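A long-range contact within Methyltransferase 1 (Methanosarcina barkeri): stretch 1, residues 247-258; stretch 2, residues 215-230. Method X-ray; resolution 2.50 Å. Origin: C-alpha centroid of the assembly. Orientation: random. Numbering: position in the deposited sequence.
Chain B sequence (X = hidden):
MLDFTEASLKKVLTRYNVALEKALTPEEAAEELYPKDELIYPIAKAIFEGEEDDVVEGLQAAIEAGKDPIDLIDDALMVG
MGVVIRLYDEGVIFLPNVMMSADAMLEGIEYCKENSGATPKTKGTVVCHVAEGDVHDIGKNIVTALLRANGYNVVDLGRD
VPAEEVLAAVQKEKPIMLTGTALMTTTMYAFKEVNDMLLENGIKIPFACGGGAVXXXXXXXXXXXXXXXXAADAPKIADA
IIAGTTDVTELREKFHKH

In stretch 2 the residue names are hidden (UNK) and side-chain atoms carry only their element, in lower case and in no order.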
ATOM      1  N   ASP B 247      -5.296 -39.354  -5.824  1.00100.98           N
ATOM      2  CA  ASP B 247      -5.756 -38.842  -4.545  1.00101.20           C
ATOM      3  C   ASP B 247      -5.287 -37.397  -4.364  1.00101.28           C
ATOM      4  O   ASP B 247      -4.082 -37.119  -4.342  1.00101.20           O
ATOM      5  CB  ASP B 247      -5.244 -39.743  -3.419  1.00101.26           C
ATOM      6  CG  ASP B 247      -5.835 -39.390  -2.075  1.00101.48           C
ATOM      7  OD1 ASP B 247      -5.282 -38.501  -1.390  1.00101.88           O
ATOM      8  OD2 ASP B 247      -6.849 -40.014  -1.700  1.00101.28           O
ATOM      9  N   VAL B 248      -6.251 -36.487  -4.243  1.00101.43           N
ATOM     10  CA  VAL B 248      -5.967 -35.052  -4.161  1.00101.62           C
ATOM     11  C   VAL B 248      -5.015 -34.733  -3.004  1.00101.77           C
ATOM     12  O   VAL B 248      -4.040 -34.005  -3.190  1.00101.79           O
ATOM     13  CB  VAL B 248      -7.269 -34.199  -4.072  1.00101.61           C
ATOM     14  CG1 VAL B 248      -6.942 -32.728  -3.873  1.00101.37           C
ATOM     15  CG2 VAL B 248      -8.118 -34.381  -5.324  1.00101.30           C
ATOM     16  N   THR B 249      -5.289 -35.306  -1.832  1.00101.89           N
ATOM     17  CA  THR B 249      -4.468 -35.101  -0.628  1.00101.98           C
ATOM     18  C   THR B 249      -3.037 -35.631  -0.804  1.00101.91           C
ATOM     19  O   THR B 249      -2.085 -35.069  -0.257  1.00101.93           O
ATOM     20  CB  THR B 249      -5.118 -35.746   0.631  1.00102.03           C
ATOM     21  OG1 THR B 249      -6.530 -35.501   0.628  1.00102.07           O
ATOM     22  CG2 THR B 249      -4.510 -35.184   1.922  1.00101.99           C
ATOM     23  N   GLU B 250      -2.899 -36.713  -1.567  1.00101.78           N
ATOM     24  CA  GLU B 250      -1.595 -37.291  -1.866  1.00101.57           C
ATOM     25  C   GLU B 250      -0.871 -36.361  -2.840  1.00101.41           C
ATOM     26  O   GLU B 250       0.310 -36.057  -2.667  1.00101.27           O
ATOM     27  CB  GLU B 250      -1.771 -38.692  -2.463  1.00101.66           C
ATOM     28  CG  GLU B 250      -0.874 -39.781  -1.865  1.00101.33           C
ATOM     29  CD  GLU B 250      -1.184 -41.176  -2.405  1.00100.70           C
ATOM     30  OE1 GLU B 250      -1.734 -41.288  -3.522  1.00100.23           O
ATOM     31  OE2 GLU B 250      -0.867 -42.166  -1.711  1.00100.40           O
ATOM     32  N   LEU B 251      -1.607 -35.896  -3.846  1.00101.31           N
ATOM     33  CA  LEU B 251      -1.094 -34.973  -4.846  1.00101.31           C
ATOM     34  C   LEU B 251      -0.665 -33.643  -4.244  1.00101.61           C
ATOM     35  O   LEU B 251       0.419 -33.143  -4.549  1.00101.66           O
ATOM     36  CB  LEU B 251      -2.152 -34.720  -5.913  1.00101.15           C
ATOM     37  CG  LEU B 251      -2.346 -35.775  -6.991  1.00100.42           C
ATOM     38  CD1 LEU B 251      -3.631 -35.470  -7.722  1.00100.14           C
ATOM     39  CD2 LEU B 251      -1.167 -35.798  -7.952  1.00 99.65           C
ATOM     40  N   ARG B 252      -1.526 -33.082  -3.394  1.00101.90           N
ATOM     41  CA  ARG B 252      -1.266 -31.816  -2.700  1.00102.13           C
ATOM     42  C   ARG B 252       0.048 -31.828  -1.921  1.00102.75           C
ATOM     43  O   ARG B 252       0.780 -30.839  -1.925  1.00102.87           O
ATOM     44  CB  ARG B 252      -2.400 -31.486  -1.732  1.00101.82           C
ATOM     45  CG  ARG B 252      -3.650 -30.945  -2.364  1.00100.45           C
ATOM     46  CD  ARG B 252      -4.632 -30.589  -1.285  1.00 98.21           C
ATOM     47  NE  ARG B 252      -5.939 -30.265  -1.834  1.00 96.92           N
ATOM     48  CZ  ARG B 252      -7.001 -29.942  -1.105  1.00 96.21           C
ATOM     49  NH1 ARG B 252      -6.921 -29.892   0.216  1.00 95.90           N
ATOM     50  NH2 ARG B 252      -8.147 -29.663  -1.702  1.00 95.75           N
ATOM     51  N   GLU B 253       0.329 -32.947  -1.255  1.00103.33           N
ATOM     52  CA  GLU B 253       1.532 -33.111  -0.436  1.00103.89           C
ATOM     53  C   GLU B 253       2.825 -32.821  -1.213  1.00104.24           C
ATOM     54  O   GLU B 253       3.743 -32.191  -0.679  1.00104.35           O
ATOM     55  CB  GLU B 253       1.571 -34.521   0.162  1.00103.99           C
ATOM     56  CG  GLU B 253       2.633 -34.733   1.237  1.00104.23           C
ATOM     57  CD  GLU B 253       3.183 -36.155   1.242  1.00104.35           C
ATOM     58  OE1 GLU B 253       2.386 -37.117   1.146  1.00104.28           O
ATOM     59  OE2 GLU B 253       4.419 -36.307   1.346  1.00104.63           O
ATOM     60  N   LYS B 254       2.882 -33.274  -2.468  1.00104.62           N
ATOM     61  CA  LYS B 254       4.047 -33.051  -3.332  1.00104.91           C
ATOM     62  C   LYS B 254       4.086 -31.642  -3.935  1.00105.11           C
ATOM     63  O   LYS B 254       5.171 -31.127  -4.224  1.00105.18           O
ATOM     64  CB  LYS B 254       4.108 -34.103  -4.455  1.00104.89           C
ATOM     65  CG  LYS B 254       5.368 -34.015  -5.323  1.00104.88           C
ATOM     66  CD  LYS B 254       5.536 -35.214  -6.243  1.00104.61           C
ATOM     67  CE  LYS B 254       6.856 -35.123  -7.000  1.00104.17           C
ATOM     68  NZ  LYS B 254       7.284 -36.429  -7.557  1.00103.34           N
ATOM     69  N   PHE B 255       2.914 -31.026  -4.111  1.00105.29           N
ATOM     70  CA  PHE B 255       2.796 -29.796  -4.909  1.00105.40           C
ATOM     71  C   PHE B 255       2.345 -28.529  -4.181  1.00105.30           C
ATOM     72  O   PHE B 255       2.545 -27.428  -4.683  1.00105.17           O
ATOM     73  CB  PHE B 255       1.932 -30.046  -6.146  1.00105.42           C
ATOM     74  CG  PHE B 255       2.570 -30.973  -7.138  1.00106.00           C
ATOM     75  CD1 PHE B 255       2.252 -32.330  -7.146  1.00106.43           C
ATOM     76  CD2 PHE B 255       3.505 -30.495  -8.052  1.00106.36           C
ATOM     77  CE1 PHE B 255       2.843 -33.194  -8.059  1.00106.89           C
ATOM     78  CE2 PHE B 255       4.105 -31.351  -8.968  1.00106.95           C
ATOM     79  CZ  PHE B 255       3.774 -32.704  -8.972  1.00107.15           C
ATOM     80  N   HIS B 256       1.740 -28.686  -3.010  1.00105.40           N
ATOM     81  CA  HIS B 256       1.451 -27.551  -2.141  1.00105.57           C
ATOM     82  C   HIS B 256       2.747 -27.041  -1.487  1.00105.94           C
ATOM     83  O   HIS B 256       3.742 -26.811  -2.182  1.00105.96           O
ATOM     84  CB  HIS B 256       0.383 -27.925  -1.105  1.00105.38           C
ATOM     85  CG  HIS B 256      -1.023 -27.791  -1.608  1.00105.05           C
ATOM     86  ND1 HIS B 256      -1.370 -28.008  -2.925  1.00104.55           N
ATOM     87  CD2 HIS B 256      -2.172 -27.474  -0.966  1.00104.68           C
ATOM     88  CE1 HIS B 256      -2.667 -27.814  -3.075  1.00104.28           C
ATOM     89  NE2 HIS B 256      -3.180 -27.492  -1.901  1.00104.15           N
ATOM     90  N   LYS B 257       2.733 -26.848  -0.168  1.00106.30           N
ATOM     91  CA  LYS B 257       3.921 -26.413   0.580  1.00106.74           C
ATOM     92  C   LYS B 257       4.690 -25.241  -0.077  1.00106.89           C
ATOM     93  O   LYS B 257       5.925 -25.215  -0.068  1.00106.95           O
ATOM     94  CB  LYS B 257       4.861 -27.611   0.834  1.00106.84           C
ATOM     95  CG  LYS B 257       4.286 -28.747   1.715  1.00106.96           C
ATOM     96  CD  LYS B 257       4.010 -28.301   3.160  1.00107.05           C
ATOM     97  CE  LYS B 257       5.276 -27.860   3.882  1.00106.43           C
ATOM     98  NZ  LYS B 257       4.971 -26.817   4.886  1.00106.30           N
ATOM     99  N   HIS B 258       3.952 -24.279  -0.634  1.00107.07           N
ATOM    100  CA  HIS B 258       4.538 -23.143  -1.361  1.00107.27           C
ATOM    101  C   HIS B 258       5.241 -22.156  -0.437  1.00107.38           C
ATOM    102  O   HIS B 258       6.458 -22.202  -0.262  1.00107.51           O
ATOM    103  CB  HIS B 258       3.472 -22.409  -2.185  1.00107.27           C
ATOM    104  CG  HIS B 258       3.130 -23.085  -3.477  1.00107.53           C
ATOM    105  ND1 HIS B 258       3.823 -22.849  -4.645  1.00107.70           N
ATOM    106  CD2 HIS B 258       2.166 -23.983  -3.787  1.00107.24           C
ATOM    107  CE1 HIS B 258       3.304 -23.578  -5.618  1.00107.39           C
ATOM    108  NE2 HIS B 258       2.295 -24.273  -5.123  1.00107.35           N
ATOM    109  OXT HIS B 258       4.613 -21.277   0.152  1.00107.38           O
ATOM    110  N   UNK B 215      -4.566 -18.496  -5.058  1.00 59.41           N
ATOM    111  CA  UNK B 215      -3.461 -19.060  -4.273  1.00 60.69           C
ATOM    112  C   UNK B 215      -3.804 -20.412  -3.631  1.00 61.62           C
ATOM    113  O   UNK B 215      -4.929 -20.916  -3.782  1.00 61.95           O
ATOM    114  c   UNK B 215      -3.914 -17.711  -2.132  1.00 60.36           C
ATOM    115  n   UNK B 215      -3.628 -16.635  -1.412  1.00 60.83           N
ATOM    116  o   UNK B 215      -4.916 -18.402  -1.922  1.00 59.82           O
ATOM    117  c   UNK B 215      -2.912 -18.053  -3.234  1.00 60.39           C
ATOM    118  N   UNK B 216      -2.828 -20.976  -2.914  1.00 62.61           N
ATOM    119  CA  UNK B 216      -2.887 -22.343  -2.382  1.00 63.48           C
ATOM    120  C   UNK B 216      -4.045 -22.607  -1.412  1.00 64.00           C
ATOM    121  O   UNK B 216      -4.752 -23.606  -1.536  1.00 63.76           O
ATOM    122  o   UNK B 216      -0.339 -24.631   0.687  1.00 63.58           O
ATOM    123  c   UNK B 216      -0.187 -24.435  -0.521  1.00 63.66           C
ATOM    124  n   UNK B 216       1.006 -24.426  -1.098  1.00 63.20           N
ATOM    125  c   UNK B 216      -1.553 -22.693  -1.723  1.00 63.38           C
ATOM    126  c   UNK B 216      -1.375 -24.170  -1.423  1.00 63.73           C
ATOM    127  N   UNK B 217      -4.222 -21.706  -0.454  1.00 65.07           N
ATOM    128  CA  UNK B 217      -5.299 -21.806   0.533  1.00 66.14           C
ATOM    129  C   UNK B 217      -6.685 -21.726  -0.105  1.00 66.86           C
ATOM    130  O   UNK B 217      -7.624 -22.397   0.350  1.00 67.24           O
ATOM    131  o   UNK B 217      -3.664 -22.108   2.901  1.00 65.16           O
ATOM    132  c   UNK B 217      -3.900 -20.954   2.473  1.00 66.03           C
ATOM    133  o   UNK B 217      -3.159 -19.972   2.708  1.00 65.89           O
ATOM    134  c   UNK B 217      -5.141 -20.737   1.621  1.00 65.98           C
ATOM    135  N   UNK B 218      -6.809 -20.923  -1.162  1.00 67.40           N
ATOM    136  CA  UNK B 218      -8.063 -20.846  -1.902  1.00 67.67           C
ATOM    137  C   UNK B 218      -8.442 -22.171  -2.582  1.00 68.31           C
ATOM    138  O   UNK B 218      -9.585 -22.609  -2.469  1.00 68.24           O
ATOM    139  c   UNK B 218     -11.640 -18.629  -3.560  1.00 65.32           C
ATOM    140  c   UNK B 218      -9.620 -20.022  -4.851  1.00 65.02           C
ATOM    141  c   UNK B 218     -10.849 -19.856  -5.471  1.00 65.10           C
ATOM    142  c   UNK B 218      -9.384 -19.492  -3.588  1.00 66.14           C
ATOM    143  c   UNK B 218      -8.060 -19.690  -2.911  1.00 67.27           C
ATOM    144  c   UNK B 218     -11.864 -19.156  -4.822  1.00 65.51           C
ATOM    145  c   UNK B 218     -10.406 -18.801  -2.950  1.00 65.56           C
ATOM    146  N   UNK B 219      -7.497 -22.807  -3.271  1.00 69.12           N
ATOM    147  CA  UNK B 219      -7.808 -24.046  -3.999  1.00 70.29           C
ATOM    148  C   UNK B 219      -8.001 -25.248  -3.060  1.00 70.86           C
ATOM    149  O   UNK B 219      -8.715 -26.196  -3.395  1.00 70.66           O
ATOM    150  c   UNK B 219      -6.461 -23.147  -5.944  1.00 70.47           C
ATOM    151  c   UNK B 219      -5.480 -24.908  -4.487  1.00 70.93           C
ATOM    152  c   UNK B 219      -6.758 -24.376  -5.098  1.00 70.35           C
ATOM    153  N   UNK B 220      -7.365 -25.183  -1.889  1.00 71.68           N
ATOM    154  CA  UNK B 220      -7.443 -26.234  -0.876  1.00 72.46           C
ATOM    155  C   UNK B 220      -8.833 -26.375  -0.260  1.00 73.13           C
ATOM    156  O   UNK B 220      -9.199 -27.464   0.179  1.00 73.44           O
ATOM    157  o   UNK B 220      -5.096 -26.248  -0.268  1.00 72.49           O
ATOM    158  c   UNK B 220      -6.402 -26.009   0.223  1.00 72.29           C
ATOM    159  N   UNK B 221      -9.612 -25.293  -0.232  1.00 73.91           N
ATOM    160  CA  UNK B 221     -10.986 -25.364   0.292  1.00 74.66           C
ATOM    161  C   UNK B 221     -11.955 -26.219  -0.568  1.00 75.03           C
ATOM    162  O   UNK B 221     -13.044 -26.577  -0.112  1.00 74.92           O
ATOM    163  n   UNK B 221     -12.412 -20.873  -1.197  1.00 76.08           N
ATOM    164  c   UNK B 221     -12.086 -23.214  -0.632  1.00 75.40           C
ATOM    165  o   UNK B 221     -13.162 -21.616   0.793  1.00 77.35           O
ATOM    166  c   UNK B 221     -11.552 -23.964   0.577  1.00 74.59           C
ATOM    167  c   UNK B 221     -12.600 -21.828  -0.283  1.00 76.52           C
ATOM    168  N   UNK B 222     -11.548 -26.544  -1.799  1.00 75.61           N
ATOM    169  CA  UNK B 222     -12.300 -27.463  -2.672  1.00 76.02           C
ATOM    170  C   UNK B 222     -11.625 -28.827  -2.685  1.00 76.29           C
ATOM    171  O   UNK B 222     -10.393 -28.916  -2.704  1.00 76.44           O
ATOM    172  c   UNK B 222     -14.267 -23.640  -3.717  1.00 76.18           C
ATOM    173  c   UNK B 222     -13.356 -22.735  -4.260  1.00 76.40           C
ATOM    174  c   UNK B 222     -13.963 -24.982  -3.677  1.00 75.86           C
ATOM    175  c   UNK B 222     -11.840 -24.548  -4.703  1.00 76.10           C
ATOM    176  c   UNK B 222     -12.748 -25.455  -4.171  1.00 76.17           C
ATOM    177  c   UNK B 222     -12.412 -26.918  -4.104  1.00 76.03           C
ATOM    178  c   UNK B 222     -12.140 -23.192  -4.752  1.00 76.27           C
ATOM    179  N   UNK B 223     -12.439 -29.882  -2.685  1.00 76.49           N
ATOM    180  CA  UNK B 223     -11.946 -31.246  -2.517  1.00 76.76           C
ATOM    181  C   UNK B 223     -11.070 -31.725  -3.680  1.00 77.02           C
ATOM    182  O   UNK B 223     -10.074 -32.425  -3.464  1.00 77.08           O
ATOM    183  c   UNK B 223     -13.108 -32.209  -2.275  1.00 76.70           C
ATOM    184  N   UNK B 224     -11.439 -31.336  -4.901  1.00 77.22           N
ATOM    185  CA  UNK B 224     -10.758 -31.805  -6.114  1.00 77.38           C
ATOM    186  C   UNK B 224      -9.571 -30.929  -6.493  1.00 77.51           C
ATOM    187  O   UNK B 224      -8.810 -31.270  -7.408  1.00 77.64           O
ATOM    188  c   UNK B 224     -12.454 -34.292  -7.365  1.00 77.41           C
ATOM    189  c   UNK B 224     -11.737 -31.879  -7.290  1.00 77.39           C
ATOM    190  c   UNK B 224     -12.912 -32.859  -7.194  1.00 77.24           C
ATOM    191  c   UNK B 224     -13.986 -32.508  -8.207  1.00 77.08           C
ATOM    192  N   UNK B 225      -9.414 -29.820  -5.766  1.00 77.55           N
ATOM    193  CA  UNK B 225      -8.468 -28.758  -6.102  1.00 77.39           C
ATOM    194  C   UNK B 225      -6.987 -29.027  -5.914  1.00 77.33           C
ATOM    195  O   UNK B 225      -6.553 -29.486  -4.858  1.00 77.24           O
ATOM    196  N   UNK B 226      -6.222 -28.734  -6.964  1.00 77.43           N
ATOM    197  CA  UNK B 226      -4.764 -28.686  -6.914  1.00 77.45           C
ATOM    198  C   UNK B 226      -4.307 -27.278  -7.325  1.00 77.58           C
ATOM    199  O   UNK B 226      -4.883 -26.679  -8.237  1.00 77.66           O
ATOM    200  c   UNK B 226      -2.704 -30.006  -7.436  1.00 76.98           C
ATOM    201  c   UNK B 226      -4.938 -30.995  -7.904  1.00 77.37           C
ATOM    202  c   UNK B 226      -4.124 -29.712  -7.869  1.00 77.33           C
ATOM    203  N   UNK B 227      -3.289 -26.751  -6.645  1.00 77.41           N
ATOM    204  CA  UNK B 227      -2.677 -25.484  -7.034  1.00 77.33           C
ATOM    205  C   UNK B 227      -1.511 -25.717  -7.980  1.00 77.20           C
ATOM    206  O   UNK B 227      -0.872 -26.758  -7.949  1.00 77.05           O
ATOM    207  c   UNK B 227      -2.437 -22.449  -7.014  1.00 77.98           C
ATOM    208  c   UNK B 227      -2.044 -21.137  -7.263  1.00 77.86           C
ATOM    209  c   UNK B 227      -1.768 -23.242  -6.072  1.00 77.64           C
ATOM    210  c   UNK B 227      -0.991 -20.591  -6.558  1.00 76.96           C
ATOM    211  o   UNK B 227      -0.632 -19.299  -6.823  1.00 76.60           O
ATOM    212  c   UNK B 227      -0.313 -21.342  -5.608  1.00 76.92           C
ATOM    213  c   UNK B 227      -0.707 -22.664  -5.366  1.00 77.20           C
ATOM    214  c   UNK B 227      -2.207 -24.685  -5.798  1.00 77.42           C
ATOM    215  N   UNK B 228      -1.272 -24.736  -8.837  1.00 77.41           N
ATOM    216  CA  UNK B 228      -0.051 -24.635  -9.611  1.00 77.93           C
ATOM    217  C   UNK B 228       0.064 -23.172  -9.968  1.00 78.30           C
ATOM    218  O   UNK B 228      -0.811 -22.637 -10.648  1.00 78.28           O
ATOM    219  N   UNK B 229       1.119 -22.510  -9.490  1.00 78.75           N
ATOM    220  CA  UNK B 229       1.267 -21.073  -9.730  1.00 79.02           C
ATOM    221  C   UNK B 229       1.816 -20.718 -11.121  1.00 79.33           C
ATOM    222  O   UNK B 229       1.288 -19.815 -11.764  1.00 79.21           O
ATOM    223  c   UNK B 229       4.219 -19.730  -7.486  1.00 78.40           C
ATOM    224  c   UNK B 229       2.016 -20.363  -8.591  1.00 78.88           C
ATOM    225  o   UNK B 229       3.799 -19.637  -6.311  1.00 77.63           O
ATOM    226  c   UNK B 229       3.502 -20.676  -8.455  1.00 78.95           C
ATOM    227  o   UNK B 229       5.209 -19.087  -7.899  1.00 77.71           O
ATOM    228  N   UNK B 230       2.852 -21.420 -11.585  1.00 79.82           N
ATOM    229  CA  UNK B 230       3.370 -21.209 -12.942  1.00 80.56           C
ATOM    230  C   UNK B 230       2.676 -22.150 -13.933  1.00 81.13           C
ATOM    231  O   UNK B 230       2.080 -23.150 -13.528  1.00 81.09           O
ATOM    232  c   UNK B 230       4.893 -21.404 -12.990  1.00 80.60           C
ATOM    233  c   UNK B 230       5.602 -20.879 -14.279  1.00 80.93           C
ATOM    234  c   UNK B 230       6.007 -19.393 -14.210  1.00 80.00           C
ATOM    235  o   UNK B 230       6.046 -18.710 -15.265  1.00 78.39           O
ATOM    236  o   UNK B 230       6.303 -18.914 -13.098  1.00 80.16           O
TER

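Position 215 carries two carbons, the second bearing one oxygen and one nitrogen, and it touches nothing on stretch 1. It is Asn 215, and it sits just before a helix, where a short polar side chain can cap the free amides: its OD1 accepts from N of residue 218 at 3.2 Å. Position 216 has three carbons ending in an oxygen and a nitrogen, the chain of a glutamine. In Gln 216, CG lies over one face of the His 256 ring, 3.7 Å from its centroid, a CH-pi contact, and the chain is long enough to carry its amide on to the backbone of Lys 257 and His 258. The deposited amide is probably turned over, so its polar partners remain open.

Position 217 shows two carbons and a terminal pair of oxygens; its CA-to-CB bond points away from stretch 1, and although the end swings back somewhat it makes no contact: Asp 217, acidic and exposed. Position 218 has one carbon and a six-carbon ring, out of reach of stretch 1; it is Phe 218, whose backbone N takes the Asn 215 cap while its partly exposed ring plays no part in this contact. At 219 a carbon carries two others, which identifies Val 219; its CG2 comes 4.3 Å from His 256 CE1, a compact filler beside the imidazole.

Position 220 has one carbon and one oxygen. This is Ser 220, whose OG accepts from His 256 NE2 at 2.8 Å and donates to Gln 216 O at 3.0 Å, so a small hydroxyl links the imidazole to its own helix. Position 221, three carbons ending in oxygen and nitrogen, points away into an exposed setting: Gln 221. Position 222, one carbon and a six-carbon ring, is Phe 222; the ring is buried and its end leads away from stretch 1, leaving the carbonyl facing Arg 252.

A single carbon at 223 marks Ala 223, whose O lies 3.2 Å from Val 248 CG1. Four carbons forked at the second make position 224 Leu 224, buried and directed away, while its CA packs 3.8 Å from Val 248 CG2. Position 225 has no side-chain atoms: it is Gly 225, and an ideal CB here would fall 2.3 Å from Val 219 O. Its own O accepts from Arg 252 NE at 3.2 Å.

Position 226, a carbon bearing two carbons, is Val 226, a branched hydrocarbon suited to a buried strand; its CA lies 4.5 Å from His 256 CE1, near that ring's plane. Position 227 has a six-carbon ring bearing an oxygen: Tyr 227, whose edge meets the face of His 258, centroids 5.0 Å apart. Position 228, bare of side-chain atoms, is Gly 228, buried just after the strand. Positions 229 and 230 each have three carbons and two terminal oxygens. Glu 229 points toward stretch 1, its OE1 3.6 Å from His 258 ND1; Glu 230 makes no contact with stretch 1, and its carboxylate is hydrogen-bonded elsewhere in the structure.

The contact joins a C-terminal helix and tail to a helix, turn and strand. Val 248 packs against the turn backbone, and Arg 252 reaches carbonyls there, bonding well to Gly 225 O and weakly to Ser 220 O through NH1 and NH2. His 256 then docks on Gln 216 and Ser 220, and His 258 on Tyr 227.

Stretch 2 215-230: NQDFVSQFALGVYGEE
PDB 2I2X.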